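Local coordinates for hemolysin-related protein (Vibrio cholerae serotype O1, PDB 6MLT), which is a secreted, metal-binding biofilm matrix protein that probably binds carbohydrate through its beta-prism lectin domain and probably contributes to biofilm adhesion, at residues 198-202 with 220-224. Numbering follows the deposited sequence.
Sequences VFANG and TVWFS
Residues 198-200 are extended as the end of strand 197-200. Asn201 (phi/psi 53/47) and Gly202 (87/-13) then turn the chain into strand 203-205. Residues 220-224 are irregular until Ser224, where strand 224-227 begins. The two segments are closest at Asn201 and Val221, with CA atoms 4.5 Å apart, and diverge to 8.4 Å between the CA atoms of Phe199 and Ser224. Asn201 has a t rotamer with chi2 near 5°, so its OD1 accepts a hydrogen bond from Val221 N at 2.9 Å. Its CA makes a CH-O contact with Val221 O at 3.5 Å. Val221 (t) points toward the turn; its CB lies 3.7 Å from Gly202 N. A CB at Gly202 would sit tight against Val221 CG2 and jam against Asn201 O. Phe199 (t, chi2 78°) puts CE2 4.4 Å from Val221 CG1 and CD2 3.7 Å from Ser224 OG (p). Both side chains approach its ring obliquely. Three waters bridge the two segments: one 3.2 Å from Phe199 O and 2.8 Å from Ser224 OG, one 2.9 Å from Asn201 N and 2.8 Å from Trp222 O, one 3.0 Å from Asn201 ND2 and 2.6 Å from Thr220 OG1. Val239 of strand 236-241 touches both Phe199 and Val221. The contact packs a hairpin turn of one four-stranded antiparallel sheet against the connection entering the next, consistent with adjacent blades of a beta-propeller.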
loop_
_atom_site.group_PDB
_atom_site.type_symbol
_atom_site.label_atom_id
_atom_site.label_comp_id
_atom_site.label_asym_id
_atom_site.label_seq_id
_atom_site.Cartn_x
_atom_site.Cartn_y
_atom_site.Cartn_z
ATOM N N VAL A 198 9.804 1.138 13.352
ATOM C CA VAL A 198 10.769 0.846 12.297
ATOM C C VAL A 198 10.994 -0.658 12.265
ATOM O O VAL A 198 11.357 -1.262 13.282
ATOM C CB VAL A 198 12.095 1.595 12.516
ATOM C CG1 VAL A 198 13.100 1.233 11.438
ATOM C CG2 VAL A 198 11.869 3.095 12.523
ATOM N N PHE A 199 10.790 -1.265 11.102
ATOM C CA PHE A 199 11.015 -2.693 10.914
ATOM C C PHE A 199 12.231 -2.885 10.024
ATOM O O PHE A 199 12.247 -2.419 8.879
ATOM C CB PHE A 199 9.800 -3.381 10.297
ATOM C CG PHE A 199 9.978 -4.857 10.138
ATOM C CD1 PHE A 199 9.851 -5.697 11.228
ATOM C CD2 PHE A 199 10.316 -5.401 8.911
ATOM C CE1 PHE A 199 10.026 -7.059 11.091
ATOM C CE2 PHE A 199 10.493 -6.763 8.767
ATOM C CZ PHE A 199 10.352 -7.592 9.860
ATOM N N ALA A 200 13.238 -3.586 10.542
ATOM C CA ALA A 200 14.484 -3.772 9.812
ATOM C C ALA A 200 15.086 -5.115 10.195
ATOM O O ALA A 200 15.363 -5.362 11.374
ATOM C CB ALA A 200 15.464 -2.630 10.105
ATOM N N ASN A 201 15.270 -5.979 9.198
ATOM C CA ASN A 201 15.932 -7.269 9.372
ATOM C C ASN A 201 15.292 -8.077 10.498
ATOM O O ASN A 201 15.969 -8.652 11.353
ATOM C CB ASN A 201 17.431 -7.072 9.615
ATOM C CG ASN A 201 18.223 -8.361 9.489
ATOM O OD1 ASN A 201 17.687 -9.414 9.134
ATOM N ND2 ASN A 201 19.512 -8.278 9.777
ATOM N N GLY A 202 13.960 -8.131 10.486
ATOM C CA GLY A 202 13.224 -8.947 11.421
ATOM C C GLY A 202 12.913 -8.293 12.750
ATOM O O GLY A 202 12.088 -8.830 13.503
ATOM N N THR A 220 19.232 -13.535 7.049
ATOM C CA THR A 220 18.855 -12.125 7.004
ATOM C C THR A 220 17.464 -11.953 6.407
ATOM O O THR A 220 17.145 -12.541 5.372
ATOM C CB THR A 220 19.877 -11.346 6.167
ATOM O OG1 THR A 220 21.184 -11.517 6.726
ATOM C CG2 THR A 220 19.541 -9.859 6.120
ATOM N N VAL A 221 16.649 -11.121 7.054
ATOM C CA VAL A 221 15.351 -10.731 6.517
ATOM C C VAL A 221 15.564 -9.519 5.622
ATOM O O VAL A 221 16.106 -8.498 6.063
ATOM C CB VAL A 221 14.348 -10.416 7.636
ATOM C CG1 VAL A 221 13.020 -9.987 7.052
ATOM C CG2 VAL A 221 14.163 -11.621 8.553
ATOM N N TRP A 222 15.137 -9.628 4.373
ATOM C CA TRP A 222 15.343 -8.589 3.373
ATOM C C TRP A 222 14.080 -7.726 3.302
ATOM O O TRP A 222 13.611 -7.292 4.361
ATOM C CB TRP A 222 15.775 -9.236 2.058
ATOM C CG TRP A 222 17.242 -9.526 2.009
ATOM C CD1 TRP A 222 17.927 -10.425 2.768
ATOM C CD2 TRP A 222 18.206 -8.905 1.149
ATOM N NE1 TRP A 222 19.260 -10.404 2.435
ATOM C CE2 TRP A 222 19.455 -9.482 1.439
ATOM C CE3 TRP A 222 18.131 -7.918 0.162
ATOM C CZ2 TRP A 222 20.624 -9.106 0.780
ATOM C CZ3 TRP A 222 19.295 -7.549 -0.497
ATOM C CH2 TRP A 222 20.519 -8.139 -0.185
ATOM N N PHE A 223 13.505 -7.470 2.132
ATOM C CA PHE A 223 12.491 -6.440 2.005
ATOM C C PHE A 223 11.144 -6.920 2.522
ATOM O O PHE A 223 10.838 -8.119 2.544
ATOM C CB PHE A 223 12.385 -5.991 0.548
ATOM C CG PHE A 223 13.639 -5.336 0.043
ATOM C CD1 PHE A 223 13.909 -4.015 0.351
ATOM C CD2 PHE A 223 14.560 -6.043 -0.712
ATOM C CE1 PHE A 223 15.073 -3.410 -0.095
ATOM C CE2 PHE A 223 15.726 -5.437 -1.154
ATOM C CZ PHE A 223 15.974 -4.120 -0.846
ATOM N N SER A 224 10.343 -5.957 2.954
ATOM C CA SER A 224 9.043 -6.215 3.529
ATOM C C SER A 224 8.023 -5.286 2.893
ATOM O O SER A 224 8.362 -4.281 2.257
ATOM C CB SER A 224 9.066 -6.024 5.053
ATOM O OG SER A 224 9.422 -4.693 5.381
HETATM O O HOH W 1 12.103 -4.190 6.199
HETATM O O HOH W 2 13.509 -6.197 6.905
HETATM O O HOH W 3 21.629 -10.313 9.037
#